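Local coordinates for protein NanS-p (Escherichia phage vB_EcoP_24B, PDB 6YP6) that probably binds carbohydrate as part of a phage-encoded esterase of the NanS type, which removes O-acetyl groups from sialic acids, at residues K47-S53 with D198-T204; S33-G37 with N150-T154; N112-F117 with F179-S184; V2-Y8 with I212-S218. One frame throughout, in Å; residues are numbered along the deposited sequence.

Interaction 1. Residues K47-S53 with D198-T204; sequences KEAGKSS and DITRGAT
Lys47 reaches Asp198 at the tight centre of this contact. Its chain bends at chi2 (80°) and again at chi4 (-78°), which brings NZ in among the oxygens of 198-204. NZ makes a salt bridge with Asp198 OD2 at 3.0 Å, on the syn side but tilted from the carboxylate plane. NZ also donates to Gly202 O at 3.0 Å, from above the carbonyl plane, and weakly to Arg201 O. Lys47, Ser52 and Ser53 each have two conformers, so their contacts describe one state. Thr204 OG1 donates to the anti lone pair of Asp198 OD2 at 2.7 Å. Ser53 OG donates to Asp198 OD1 at 2.7 Å, on the anti side, tilted out of the carboxylate plane. OD1 also accepts from the backbone N of Trp54. The buried carboxylate is thus held at both oxygens.

The outer side is looser and faces solvent. Gly50 is the third residue of a type II turn from Glu48 to Lys51, and its positive phi (90°) suits glycine. Gly50 N donates to Arg201 O at 2.8 Å. Arg201 NH1 answers with a bond to Gly50 O at 3.0 Å, in the plane of the guanidinium. Ser52 CA lies over one face of that group. Apolar packing is slight: Ala49 CB and Ala203 CB are 4.4 Å apart.

The two loops are therefore joined mainly by polar bonds. The Lys47 ammonium and several donors around Asp198 would probably favour its ionised form, while backbone carbonyls help to balance the lysine.

Interaction 2. Residues S33-G37 with N150-T154; sequences SDAEG and NEWHT
Trp152 and Asp34 share the one direct hydrogen bond between these segments. Trp152 NE1 donates to Asp34 OD1 at 3.0 Å, nearly straight at 165°. The acceptor lies in the indole plane, but the N-H comes from well above the carboxylate plane. Asp34 CG is anti to its own backbone N (chi1 -172°), which turns the carboxylate to the indole. OD1 also accepts from Glu36 N through its anti lone pair, an Asx turn. This sits within a type I turn from Asp34 to Gly37, so the same oxygen shapes the turn and grips the ring. The other oxygen, OD2, is in a salt bridge with Lys78.

Van der Waals contact comes mostly from Glu36. Its CB packs 3.4 Å from Trp152 CD1. Its backbone O lies over one face of the indole, offset toward the rim. Its OE1 is in the ring plane, at the edge by CD1.

Charge and water make the outer layer. Glu36 OE1 and Glu151 OE1 are 4.3 Å apart, like charges bridged by a water whose donated bonds would probably ease their repulsion. This water donates to Glu36 OE1 at 2.5 Å and to Glu151 OE1 at 2.7 Å, and accepts from Trp152 N at 2.9 Å. A second water donates to Glu36 OE2.

The turn after strand 28-33 thus meets the start of strand 152-159. Strand 71-79 lies beside the latter and supplies Lys78 and Arg76. Arg76 makes a cation-pi contact with Trp152 and bonds Glu36 O. Leu208, on strand 207-216, touches both Asp34 and Trp152.

Interaction 3. Residues N112-F117 with F179-S184; sequences NLLAAF and FTLTQS
Leu181 sets its two methyl groups against Leu114 O, a buried carbonyl oxygen with no hydrogen-bond partner in the model. Leu181 CD2 is 4.1 Å from that oxygen, and CD1 is at much the same distance. The chain turns a corner at Leu114, and across the contact its carbonyl oxygen meets only these methyls.

Leu181 CD2 also lies near the plane of the Phe117 ring, at its edge by CZ. The side chains of Phe117 and Phe179 come from opposite directions, and Phe117 CE1 lies 3.7 Å from Phe179 CZ. The ring planes are almost perpendicular (88°), with centroids 5.8 Å apart. Phe117 CZ is in the plane of the Phe179 ring, while one face of Phe117 is covered by the backbone carbon of Ala115.

Farther along, Leu113 CD1 touches Ser184 CB at 3.6 Å. Ser184 OG bonds His131 O and Val186 N. The backbones are linked through water. One water accepts from Leu113 N at 2.9 Å and lies 2.6 Å from Thr182 O. Another lies 2.8 Å from Leu113 O.

Strand 113-121 runs between strands 88-95 and 125-130 in the seven-stranded sheet. Ala116 and Phe117 form a classic beta bulge opposite Phe92 of strand 88-95. Strand 174-180, which ends within 179-184, pairs with strand 166-171 in the other sheet. The contact therefore joins the two sheets. Tyr130 meets both phenylalanines, and Phe157 stacks on Phe117.

Interaction 4. Residues V2-Y8 with I212-S218; sequences VTTLLSY and IAVEVNS
Ile212 and Tyr8 form the first rung of an antiparallel ladder. Tyr8 N donates to Ile212 O at 2.8 Å, and Ile212 N donates back to Tyr8 O. Next, Ala213 faces Ser7 as a non-hydrogen-bonded pair with CA atoms 4.2 Å apart. Their CB atoms are on the same side of the sheet.

Val214 meets two residues. Its N donates to Leu6 O at 3.0 Å. Its O accepts from Leu5 N at 2.8 Å and weakly from Leu6 N. Leu5 CD2 lies beside Val214 CG1, and Leu6 crosses to Val214 CG2, so the two leucines flank the valine. Leu6 CG sits between its backbone N and carbonyl carbon (chi1 64°), which sets CD2 against Val214 CG2, 3.8 Å away.

Glu215 pairs with Thr4. Val2 CG2 packs 3.8 Å from Glu215 CD. A water joins Thr4 OG1 to Glu215 OE2, which also makes a salt bridge with Arg74. Val216 and Thr3 exchange two backbone bonds, each 2.9 Å. Asn217 OD1 comes near Val2 CG1, while its ND2 bonds Lys69 O. Beyond it, Ser218 CB brushes Thr3 CG2.

The one-residue shift at Leu5 and Leu6 opposite Val214 is a classic beta bulge. Strand 3-9 pairs with 207-216, so the chain's two ends meet within one sheet, and 71-79 pairs with 207-216 too. Leu5 and Val214 touch Trp94 of the other sheet, in keeping with a beta-sandwich fold.

In the fold
Interaction 3 is the most buried of the four. Interactions 1 and 2 lie at the surface, and interaction 4 is partly buried. Their chemistry follows their place. Interactions 1 and 2 rest on carboxylates, polar bonds and exposed turns, interaction 3 on leucines and aromatic rings with a few waters, and interaction 4 on backbone pairing. Interactions 2, 3 and 4 all reach the eight-stranded sheet, and interaction 3 also engages the seven-stranded one. Interaction 1 ties loops that follow strands 41-46 and 193-197, one from each sheet. The centres of interactions 1 and 4 are about 29 Å apart, on opposite sides of the chain's centre.

Interaction 1. Residues K47-S53 with D198-T204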
loop_
_atom_site.group_PDB
_atom_site.type_symbol
_atom_site.label_atom_id
_atom_site.label_comp_id
_atom_site.label_asym_id
_atom_site.label_seq_id
_atom_site.Cartn_x
_atom_site.Cartn_y
_atom_site.Cartn_z
ATOM N N LYS A 47 -14.117 1.438 10.037
ATOM C CA LYS A 47 -14.015 1.023 11.431
ATOM C C LYS A 47 -14.808 2.008 12.281
ATOM O O LYS A 47 -15.230 3.067 11.812
ATOM C CB LYS A 47 -12.552 0.882 11.885
ATOM C CG LYS A 47 -11.619 2.055 11.561
ATOM C CD LYS A 47 -11.773 3.199 12.556
ATOM C CE LYS A 47 -10.854 4.372 12.219
ATOM N NZ LYS A 47 -9.452 4.150 12.627
ATOM N N GLU A 48 -15.005 1.648 13.541
ATOM C CA GLU A 48 -15.626 2.559 14.495
ATOM C C GLU A 48 -14.548 3.499 15.029
ATOM O O GLU A 48 -13.570 3.047 15.629
ATOM C CB GLU A 48 -16.262 1.774 15.640
ATOM C CG GLU A 48 -17.446 0.902 15.236
ATOM C CD GLU A 48 -18.614 1.702 14.686
ATOM O OE1 GLU A 48 -18.690 2.920 14.959
ATOM O OE2 GLU A 48 -19.457 1.112 13.976
ATOM N N ALA A 49 -14.716 4.801 14.807
ATOM C CA ALA A 49 -13.705 5.760 15.237
ATOM C C ALA A 49 -13.433 5.617 16.728
ATOM O O ALA A 49 -14.352 5.480 17.536
ATOM C CB ALA A 49 -14.164 7.184 14.930
ATOM N N GLY A 50 -12.154 5.664 17.095
ATOM C CA GLY A 50 -11.737 5.389 18.448
ATOM C C GLY A 50 -11.417 3.936 18.724
ATOM O O GLY A 50 -10.665 3.650 19.662
ATOM N N LYS A 51 -11.963 3.011 17.938
ATOM C CA LYS A 51 -11.643 1.597 18.066
ATOM C C LYS A 51 -10.442 1.260 17.185
ATOM O O LYS A 51 -9.897 2.108 16.480
ATOM C CB LYS A 51 -12.876 0.747 17.769
ATOM C CG LYS A 51 -14.024 1.068 18.719
ATOM C CD LYS A 51 -15.156 0.055 18.672
ATOM C CE LYS A 51 -16.263 0.458 19.644
ATOM N NZ LYS A 51 -17.515 -0.334 19.474
ATOM N N SER A 52 -10.025 -0.005 17.234
ATOM C CA SER A 52 -8.784 -0.405 16.587
ATOM C C SER A 52 -8.788 -0.054 15.103
ATOM O O SER A 52 -9.799 -0.190 14.409
ATOM C CB SER A 52 -8.565 -1.912 16.753
ATOM O OG SER A 52 -8.130 -2.234 18.064
ATOM N N SER A 53 -7.643 0.428 14.638
ATOM C CA SER A 53 -7.367 0.527 13.213
ATOM C C SER A 53 -7.555 -0.828 12.549
ATOM O O SER A 53 -7.295 -1.873 13.151
ATOM C CB SER A 53 -5.915 1.000 13.104
ATOM O OG SER A 53 -5.415 0.938 11.802
ATOM N N ASP A 198 -5.367 1.358 8.038
ATOM C CA ASP A 198 -5.687 2.783 8.140
ATOM C C ASP A 198 -4.953 3.488 9.284
ATOM O O ASP A 198 -5.254 4.651 9.549
ATOM C CB ASP A 198 -7.196 3.061 8.171
ATOM C CG ASP A 198 -7.854 2.706 9.487
ATOM O OD1 ASP A 198 -7.366 1.791 10.169
ATOM O OD2 ASP A 198 -8.877 3.367 9.831
ATOM N N ILE A 199 -3.968 2.824 9.905
ATOM C CA ILE A 199 -2.909 3.459 10.688
ATOM C C ILE A 199 -3.333 3.809 12.110
ATOM O O ILE A 199 -2.679 3.416 13.085
ATOM C CB ILE A 199 -2.342 4.713 9.977
ATOM C CG1 ILE A 199 -1.869 4.402 8.549
ATOM C CG2 ILE A 199 -1.205 5.315 10.801
ATOM C CD1 ILE A 199 -1.587 5.653 7.719
ATOM N N THR A 200 -4.394 4.594 12.240
ATOM C CA THR A 200 -4.751 5.263 13.473
ATOM C C THR A 200 -6.124 4.821 13.948
ATOM O O THR A 200 -6.979 4.421 13.153
ATOM C CB THR A 200 -4.715 6.783 13.238
ATOM O OG1 THR A 200 -5.078 7.460 14.436
ATOM C CG2 THR A 200 -5.675 7.236 12.131
ATOM N N ARG A 201 -6.335 4.899 15.269
ATOM C CA ARG A 201 -7.678 4.682 15.805
ATOM C C ARG A 201 -8.608 5.854 15.518
ATOM O O ARG A 201 -9.835 5.691 15.549
ATOM C CB ARG A 201 -7.613 4.452 17.313
ATOM C CG ARG A 201 -6.976 3.141 17.703
ATOM C CD ARG A 201 -6.768 3.075 19.207
ATOM N NE ARG A 201 -6.566 1.708 19.658
ATOM C CZ ARG A 201 -7.538 0.911 20.097
ATOM N NH1 ARG A 201 -8.791 1.344 20.154
ATOM N NH2 ARG A 201 -7.249 -0.321 20.487
ATOM N N GLY A 202 -8.053 7.033 15.262
ATOM C CA GLY A 202 -8.853 8.191 14.932
ATOM C C GLY A 202 -9.529 8.027 13.583
ATOM O O GLY A 202 -9.233 7.122 12.801
ATOM N N ALA A 203 -10.489 8.902 13.308
ATOM C CA ALA A 203 -11.223 8.791 12.058
ATOM C C ALA A 203 -10.286 8.896 10.858
ATOM O O ALA A 203 -9.426 9.783 10.789
ATOM C CB ALA A 203 -12.277 9.888 11.963
ATOM N N THR A 204 -10.522 8.015 9.891
ATOM C CA THR A 204 -9.850 7.981 8.597
ATOM C C THR A 204 -10.923 7.945 7.511
ATOM O O THR A 204 -12.105 7.708 7.777
ATOM C CB THR A 204 -8.936 6.750 8.494
ATOM O OG1 THR A 204 -9.750 5.576 8.605
ATOM C CG2 THR A 204 -7.868 6.783 9.579
#

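Interaction 2. Residues S33-G37 with N150-T154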
loop_
_atom_site.group_PDB
_atom_site.type_symbol
_atom_site.label_atom_id
_atom_site.label_comp_id
_atom_site.label_asym_id
_atom_site.label_seq_id
_atom_site.Cartn_x
_atom_site.Cartn_y
_atom_site.Cartn_z
ATOM N N SER A 33 -21.299 -3.184 -4.225
ATOM C CA SER A 33 -21.393 -2.906 -5.649
ATOM C C SER A 33 -20.867 -1.507 -5.942
ATOM O O SER A 33 -21.190 -0.550 -5.231
ATOM C CB SER A 33 -22.845 -3.007 -6.110
ATOM O OG SER A 33 -23.323 -4.322 -5.953
ATOM N N ASP A 34 -20.043 -1.403 -6.979
ATOM C CA ASP A 34 -19.586 -0.114 -7.489
ATOM C C ASP A 34 -19.440 -0.292 -8.990
ATOM O O ASP A 34 -18.690 -1.165 -9.433
ATOM C CB ASP A 34 -18.255 0.314 -6.857
ATOM C CG ASP A 34 -17.862 1.740 -7.232
ATOM O OD1 ASP A 34 -17.584 1.996 -8.426
ATOM O OD2 ASP A 34 -17.840 2.615 -6.334
ATOM N N ALA A 35 -20.164 0.515 -9.767
ATOM C CA ALA A 35 -20.213 0.291 -11.207
ATOM C C ALA A 35 -18.842 0.382 -11.862
ATOM O O ALA A 35 -18.638 -0.196 -12.938
ATOM C CB ALA A 35 -21.187 1.276 -11.852
ATOM N N GLU A 36 -17.903 1.108 -11.260
ATOM C CA GLU A 36 -16.570 1.262 -11.822
ATOM C C GLU A 36 -15.542 0.352 -11.160
ATOM O O GLU A 36 -14.368 0.388 -11.538
ATOM C CB GLU A 36 -16.135 2.725 -11.749
ATOM C CG GLU A 36 -16.936 3.630 -12.679
ATOM C CD GLU A 36 -16.585 5.094 -12.517
ATOM O OE1 GLU A 36 -16.100 5.476 -11.432
ATOM O OE2 GLU A 36 -16.792 5.865 -13.475
ATOM N N GLY A 37 -15.956 -0.473 -10.198
ATOM C CA GLY A 37 -15.106 -1.549 -9.741
ATOM C C GLY A 37 -15.010 -2.652 -10.774
ATOM O O GLY A 37 -15.872 -2.797 -11.638
ATOM N N ASN A 150 -13.527 11.651 -4.962
ATOM C CA ASN A 150 -14.062 10.339 -4.627
ATOM C C ASN A 150 -14.101 9.425 -5.859
ATOM O O ASN A 150 -14.965 8.548 -5.973
ATOM C CB ASN A 150 -15.420 10.480 -3.938
ATOM C CG ASN A 150 -15.333 11.108 -2.489
ATOM O OD1 ASN A 150 -14.270 11.435 -1.967
ATOM N ND2 ASN A 150 -16.483 11.281 -1.861
ATOM N N GLU A 151 -13.154 9.598 -6.776
ATOM C CA GLU A 151 -13.037 8.766 -7.961
ATOM C C GLU A 151 -12.090 7.598 -7.698
ATOM O O GLU A 151 -11.324 7.586 -6.734
ATOM C CB GLU A 151 -12.492 9.587 -9.135
ATOM C CG GLU A 151 -13.349 10.760 -9.526
ATOM C CD GLU A 151 -14.719 10.328 -9.967
ATOM O OE1 GLU A 151 -14.808 9.488 -10.880
ATOM O OE2 GLU A 151 -15.706 10.802 -9.370
ATOM N N TRP A 152 -12.121 6.624 -8.598
ATOM C CA TRP A 152 -11.136 5.557 -8.568
ATOM C C TRP A 152 -9.760 6.075 -8.970
ATOM O O TRP A 152 -9.621 6.919 -9.865
ATOM C CB TRP A 152 -11.556 4.422 -9.510
ATOM C CG TRP A 152 -12.679 3.605 -8.986
ATOM C CD1 TRP A 152 -13.999 3.708 -9.299
ATOM C CD2 TRP A 152 -12.574 2.557 -8.022
ATOM N NE1 TRP A 152 -14.726 2.777 -8.585
ATOM C CE2 TRP A 152 -13.869 2.066 -7.789
ATOM C CE3 TRP A 152 -11.507 1.994 -7.319
ATOM C CZ2 TRP A 152 -14.122 1.035 -6.888
ATOM C CZ3 TRP A 152 -11.769 0.983 -6.430
ATOM C CH2 TRP A 152 -13.063 0.506 -6.223
ATOM N N HIS A 153 -8.737 5.508 -8.326
ATOM C CA HIS A 153 -7.340 5.789 -8.609
ATOM C C HIS A 153 -6.553 4.491 -8.600
ATOM O O HIS A 153 -6.970 3.499 -7.991
ATOM C CB HIS A 153 -6.750 6.760 -7.580
ATOM C CG HIS A 153 -7.415 8.090 -7.619
ATOM N ND1 HIS A 153 -7.110 9.042 -8.562
ATOM C CD2 HIS A 153 -8.444 8.589 -6.899
ATOM C CE1 HIS A 153 -7.910 10.082 -8.404
ATOM N NE2 HIS A 153 -8.714 9.839 -7.387
ATOM N N THR A 154 -5.398 4.522 -9.251
ATOM C CA THR A 154 -4.459 3.420 -9.194
ATOM C C THR A 154 -3.118 3.910 -8.677
ATOM O O THR A 154 -2.699 5.047 -8.935
ATOM C CB THR A 154 -4.281 2.736 -10.560
ATOM O OG1 THR A 154 -3.746 3.666 -11.508
ATOM C CG2 THR A 154 -5.601 2.197 -11.062
HETATM O O HOH W 1 -14.129 6.861 -10.719
HETATM O O HOH W 2 -15.435 8.202 -14.005
#

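Interaction 3. Residues N112-F117 with F179-S184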
loop_
_atom_site.group_PDB
_atom_site.type_symbol
_atom_site.label_atom_id
_atom_site.label_comp_id
_atom_site.label_asym_id
_atom_site.label_seq_id
_atom_site.Cartn_x
_atom_site.Cartn_y
_atom_site.Cartn_z
ATOM N N ASN A 112 14.411 -2.622 7.505
ATOM C CA ASN A 112 14.347 -2.882 6.075
ATOM C C ASN A 112 12.913 -3.185 5.668
ATOM O O ASN A 112 12.342 -4.199 6.093
ATOM C CB ASN A 112 15.219 -4.088 5.730
ATOM C CG ASN A 112 16.675 -3.883 6.077
ATOM O OD1 ASN A 112 17.223 -2.790 5.933
ATOM N ND2 ASN A 112 17.320 -4.958 6.514
ATOM N N LEU A 113 12.341 -2.309 4.843
ATOM C CA LEU A 113 11.001 -2.494 4.302
ATOM C C LEU A 113 11.033 -2.267 2.798
ATOM O O LEU A 113 11.654 -1.316 2.322
ATOM C CB LEU A 113 9.967 -1.525 4.911
ATOM C CG LEU A 113 9.705 -1.677 6.404
ATOM C CD1 LEU A 113 10.608 -0.710 7.156
ATOM C CD2 LEU A 113 8.286 -1.414 6.780
ATOM N N LEU A 114 10.340 -3.138 2.064
ATOM C CA LEU A 114 10.166 -2.931 0.627
ATOM C C LEU A 114 8.989 -2.018 0.329
ATOM O O LEU A 114 8.849 -1.556 -0.813
ATOM C CB LEU A 114 9.982 -4.266 -0.088
ATOM C CG LEU A 114 11.156 -5.239 0.046
ATOM C CD1 LEU A 114 10.842 -6.500 -0.739
ATOM C CD2 LEU A 114 12.472 -4.617 -0.391
ATOM N N ALA A 115 8.142 -1.764 1.325
ATOM C CA ALA A 115 7.068 -0.792 1.212
ATOM C C ALA A 115 6.882 -0.125 2.558
ATOM O O ALA A 115 6.880 -0.796 3.590
ATOM C CB ALA A 115 5.759 -1.454 0.806
ATOM N N ALA A 116 6.708 1.192 2.534
ATOM C CA ALA A 116 6.340 1.959 3.726
ATOM C C ALA A 116 5.651 3.226 3.231
ATOM O O ALA A 116 6.148 4.343 3.393
ATOM C CB ALA A 116 7.541 2.263 4.610
ATOM N N PHE A 117 4.542 3.027 2.538
ATOM C CA PHE A 117 3.932 4.068 1.733
ATOM C C PHE A 117 2.533 4.357 2.246
ATOM O O PHE A 117 1.761 3.425 2.475
ATOM C CB PHE A 117 3.843 3.616 0.268
ATOM C CG PHE A 117 5.138 3.078 -0.285
ATOM C CD1 PHE A 117 6.318 3.765 -0.109
ATOM C CD2 PHE A 117 5.174 1.867 -0.948
ATOM C CE1 PHE A 117 7.527 3.256 -0.609
ATOM C CE2 PHE A 117 6.358 1.364 -1.457
ATOM C CZ PHE A 117 7.529 2.053 -1.284
ATOM N N PHE A 179 12.496 7.097 -6.861
ATOM C CA PHE A 179 13.102 7.304 -5.554
ATOM C C PHE A 179 13.801 6.019 -5.150
ATOM O O PHE A 179 13.478 4.938 -5.643
ATOM C CB PHE A 179 12.049 7.702 -4.493
ATOM C CG PHE A 179 11.033 6.629 -4.216
ATOM C CD1 PHE A 179 9.962 6.403 -5.064
ATOM C CD2 PHE A 179 11.148 5.849 -3.079
ATOM C CE1 PHE A 179 9.044 5.398 -4.789
ATOM C CE2 PHE A 179 10.236 4.853 -2.798
ATOM C CZ PHE A 179 9.184 4.631 -3.650
ATOM N N THR A 180 14.763 6.133 -4.244
ATOM C CA THR A 180 15.497 4.976 -3.764
ATOM C C THR A 180 15.051 4.630 -2.347
ATOM O O THR A 180 14.983 5.499 -1.473
ATOM C CB THR A 180 17.003 5.212 -3.848
ATOM O OG1 THR A 180 17.367 5.396 -5.221
ATOM C CG2 THR A 180 17.780 4.023 -3.300
ATOM N N LEU A 181 14.734 3.356 -2.132
ATOM C CA LEU A 181 14.380 2.895 -0.801
ATOM C C LEU A 181 15.537 3.145 0.147
ATOM O O LEU A 181 16.706 3.033 -0.226
ATOM C CB LEU A 181 14.063 1.405 -0.807
ATOM C CG LEU A 181 12.842 0.984 -1.623
ATOM C CD1 LEU A 181 12.795 -0.525 -1.757
ATOM C CD2 LEU A 181 11.542 1.489 -1.032
ATOM N N THR A 182 15.204 3.480 1.388
ATOM C CA THR A 182 16.170 3.670 2.455
ATOM C C THR A 182 15.697 2.867 3.655
ATOM O O THR A 182 14.601 2.308 3.664
ATOM C CB THR A 182 16.307 5.147 2.861
ATOM O OG1 THR A 182 15.104 5.594 3.489
ATOM C CG2 THR A 182 16.599 6.024 1.672
ATOM N N GLN A 183 16.518 2.840 4.692
ATOM C CA GLN A 183 16.028 2.357 5.975
ATOM C C GLN A 183 14.879 3.243 6.456
ATOM O O GLN A 183 14.743 4.404 6.071
ATOM C CB GLN A 183 17.163 2.323 6.996
ATOM C CG GLN A 183 18.292 1.384 6.573
ATOM C CD GLN A 183 19.324 1.154 7.652
ATOM O OE1 GLN A 183 19.123 1.519 8.805
ATOM N NE2 GLN A 183 20.436 0.524 7.284
ATOM N N SER A 184 14.049 2.676 7.327
ATOM C CA SER A 184 12.854 3.339 7.827
ATOM C C SER A 184 12.703 3.052 9.315
ATOM O O SER A 184 13.161 2.010 9.787
ATOM C CB SER A 184 11.615 2.791 7.103
ATOM O OG SER A 184 10.400 3.107 7.758
HETATM O O HOH W 3 11.447 1.342 3.147
HETATM O O HOH W 4 13.300 0.404 4.905
#

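Interaction 4. Residues V2-Y8 with I212-S218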
loop_
_atom_site.group_PDB
_atom_site.type_symbol
_atom_site.label_atom_id
_atom_site.label_comp_id
_atom_site.label_asym_id
_atom_site.label_seq_id
_atom_site.Cartn_x
_atom_site.Cartn_y
_atom_site.Cartn_z
ATOM N N VAL A 2 3.938 -11.754 -16.037
ATOM C CA VAL A 2 4.333 -11.721 -14.640
ATOM C C VAL A 2 3.721 -12.899 -13.899
ATOM O O VAL A 2 2.742 -13.499 -14.336
ATOM C CB VAL A 2 3.904 -10.383 -13.998
ATOM C CG1 VAL A 2 4.521 -9.212 -14.756
ATOM C CG2 VAL A 2 2.376 -10.259 -13.948
ATOM N N THR A 3 4.300 -13.217 -12.743
ATOM C CA THR A 3 3.698 -14.123 -11.776
ATOM C C THR A 3 3.128 -13.300 -10.632
ATOM O O THR A 3 3.585 -12.200 -10.348
ATOM C CB THR A 3 4.709 -15.132 -11.227
ATOM O OG1 THR A 3 5.774 -14.437 -10.563
ATOM C CG2 THR A 3 5.271 -16.003 -12.341
ATOM N N THR A 4 2.124 -13.844 -9.976
ATOM C CA THR A 4 1.479 -13.188 -8.850
ATOM C C THR A 4 2.103 -13.705 -7.565
ATOM O O THR A 4 2.011 -14.897 -7.264
ATOM C CB THR A 4 -0.016 -13.486 -8.871
ATOM O OG1 THR A 4 -0.583 -12.971 -10.078
ATOM C CG2 THR A 4 -0.707 -12.849 -7.687
ATOM N N LEU A 5 2.738 -12.811 -6.816
ATOM C CA LEU A 5 3.218 -13.162 -5.487
ATOM C C LEU A 5 2.060 -13.208 -4.497
ATOM O O LEU A 5 1.973 -14.115 -3.657
ATOM C CB LEU A 5 4.280 -12.163 -5.055
ATOM C CG LEU A 5 4.916 -12.447 -3.709
ATOM C CD1 LEU A 5 5.741 -13.716 -3.780
ATOM C CD2 LEU A 5 5.759 -11.290 -3.263
ATOM N N LEU A 6 1.168 -12.228 -4.581
ATOM C CA LEU A 6 -0.019 -12.197 -3.738
ATOM C C LEU A 6 -1.057 -11.328 -4.437
ATOM O O LEU A 6 -0.717 -10.419 -5.191
ATOM C CB LEU A 6 0.282 -11.645 -2.341
ATOM C CG LEU A 6 0.750 -10.191 -2.259
ATOM C CD1 LEU A 6 -0.403 -9.230 -2.041
ATOM C CD2 LEU A 6 1.795 -10.012 -1.164
ATOM N N SER A 7 -2.328 -11.600 -4.160
ATOM C CA SER A 7 -3.378 -10.747 -4.683
ATOM C C SER A 7 -4.632 -10.818 -3.828
ATOM O O SER A 7 -4.919 -11.826 -3.183
ATOM C CB SER A 7 -3.702 -11.079 -6.141
ATOM O OG SER A 7 -4.272 -12.355 -6.230
ATOM N N TYR A 8 -5.360 -9.706 -3.839
ATOM C CA TYR A 8 -6.747 -9.614 -3.423
ATOM C C TYR A 8 -7.517 -8.983 -4.582
ATOM O O TYR A 8 -7.110 -7.932 -5.085
ATOM C CB TYR A 8 -6.959 -8.733 -2.183
ATOM C CG TYR A 8 -8.441 -8.524 -1.951
ATOM C CD1 TYR A 8 -9.225 -9.541 -1.427
ATOM C CD2 TYR A 8 -9.072 -7.345 -2.318
ATOM C CE1 TYR A 8 -10.578 -9.394 -1.258
ATOM C CE2 TYR A 8 -10.427 -7.185 -2.151
ATOM C CZ TYR A 8 -11.179 -8.208 -1.622
ATOM O OH TYR A 8 -12.535 -8.005 -1.476
ATOM N N ILE A 212 -5.516 -5.452 -4.714
ATOM C CA ILE A 212 -4.161 -5.256 -4.205
ATOM C C ILE A 212 -3.350 -6.416 -4.756
ATOM O O ILE A 212 -3.817 -7.556 -4.711
ATOM C CB ILE A 212 -4.105 -5.326 -2.665
ATOM C CG1 ILE A 212 -5.003 -4.278 -2.019
ATOM C CG2 ILE A 212 -2.664 -5.182 -2.162
ATOM C CD1 ILE A 212 -5.268 -4.529 -0.557
ATOM N N ALA A 213 -2.150 -6.159 -5.261
ATOM C CA ALA A 213 -1.343 -7.274 -5.735
ATOM C C ALA A 213 0.139 -6.947 -5.661
ATOM O O ALA A 213 0.540 -5.782 -5.708
ATOM C CB ALA A 213 -1.684 -7.667 -7.179
ATOM N N VAL A 214 0.948 -7.997 -5.563
ATOM C CA VAL A 214 2.371 -7.916 -5.853
ATOM C C VAL A 214 2.636 -8.894 -6.979
ATOM O O VAL A 214 2.254 -10.067 -6.886
ATOM C CB VAL A 214 3.252 -8.205 -4.627
ATOM C CG1 VAL A 214 4.719 -8.088 -5.012
ATOM C CG2 VAL A 214 2.917 -7.254 -3.489
ATOM N N GLU A 215 3.263 -8.408 -8.041
ATOM C CA GLU A 215 3.591 -9.211 -9.210
ATOM C C GLU A 215 5.093 -9.149 -9.430
ATOM O O GLU A 215 5.737 -8.135 -9.128
ATOM C CB GLU A 215 2.827 -8.696 -10.436
ATOM C CG GLU A 215 1.327 -8.963 -10.335
ATOM C CD GLU A 215 0.482 -8.222 -11.356
ATOM O OE1 GLU A 215 0.889 -7.142 -11.848
ATOM O OE2 GLU A 215 -0.618 -8.730 -11.663
ATOM N N VAL A 216 5.648 -10.251 -9.926
ATOM C CA VAL A 216 7.078 -10.387 -10.160
ATOM C C VAL A 216 7.272 -10.725 -11.628
ATOM O O VAL A 216 6.588 -11.602 -12.172
ATOM C CB VAL A 216 7.693 -11.464 -9.246
ATOM C CG1 VAL A 216 9.167 -11.599 -9.502
ATOM C CG2 VAL A 216 7.429 -11.100 -7.777
ATOM N N ASN A 217 8.183 -10.015 -12.277
ATOM C CA ASN A 217 8.440 -10.281 -13.683
ATOM C C ASN A 217 8.909 -11.720 -13.880
ATOM O O ASN A 217 9.614 -12.279 -13.041
ATOM C CB ASN A 217 9.498 -9.315 -14.203
ATOM C CG ASN A 217 9.022 -7.882 -14.210
ATOM O OD1 ASN A 217 7.839 -7.608 -14.379
ATOM N ND2 ASN A 217 9.952 -6.958 -14.031
ATOM N N SER A 218 8.500 -12.329 -14.991
ATOM C CA SER A 218 8.904 -13.707 -15.280
ATOM C C SER A 218 9.905 -13.729 -16.422
ATOM O O SER A 218 9.731 -13.021 -17.415
ATOM C CB SER A 218 7.699 -14.582 -15.639
ATOM O OG SER A 218 8.088 -15.923 -15.915
HETATM O O HOH W 5 8.325 -14.454 -11.516
HETATM O O HOH W 6 -1.688 -10.598 -10.103
#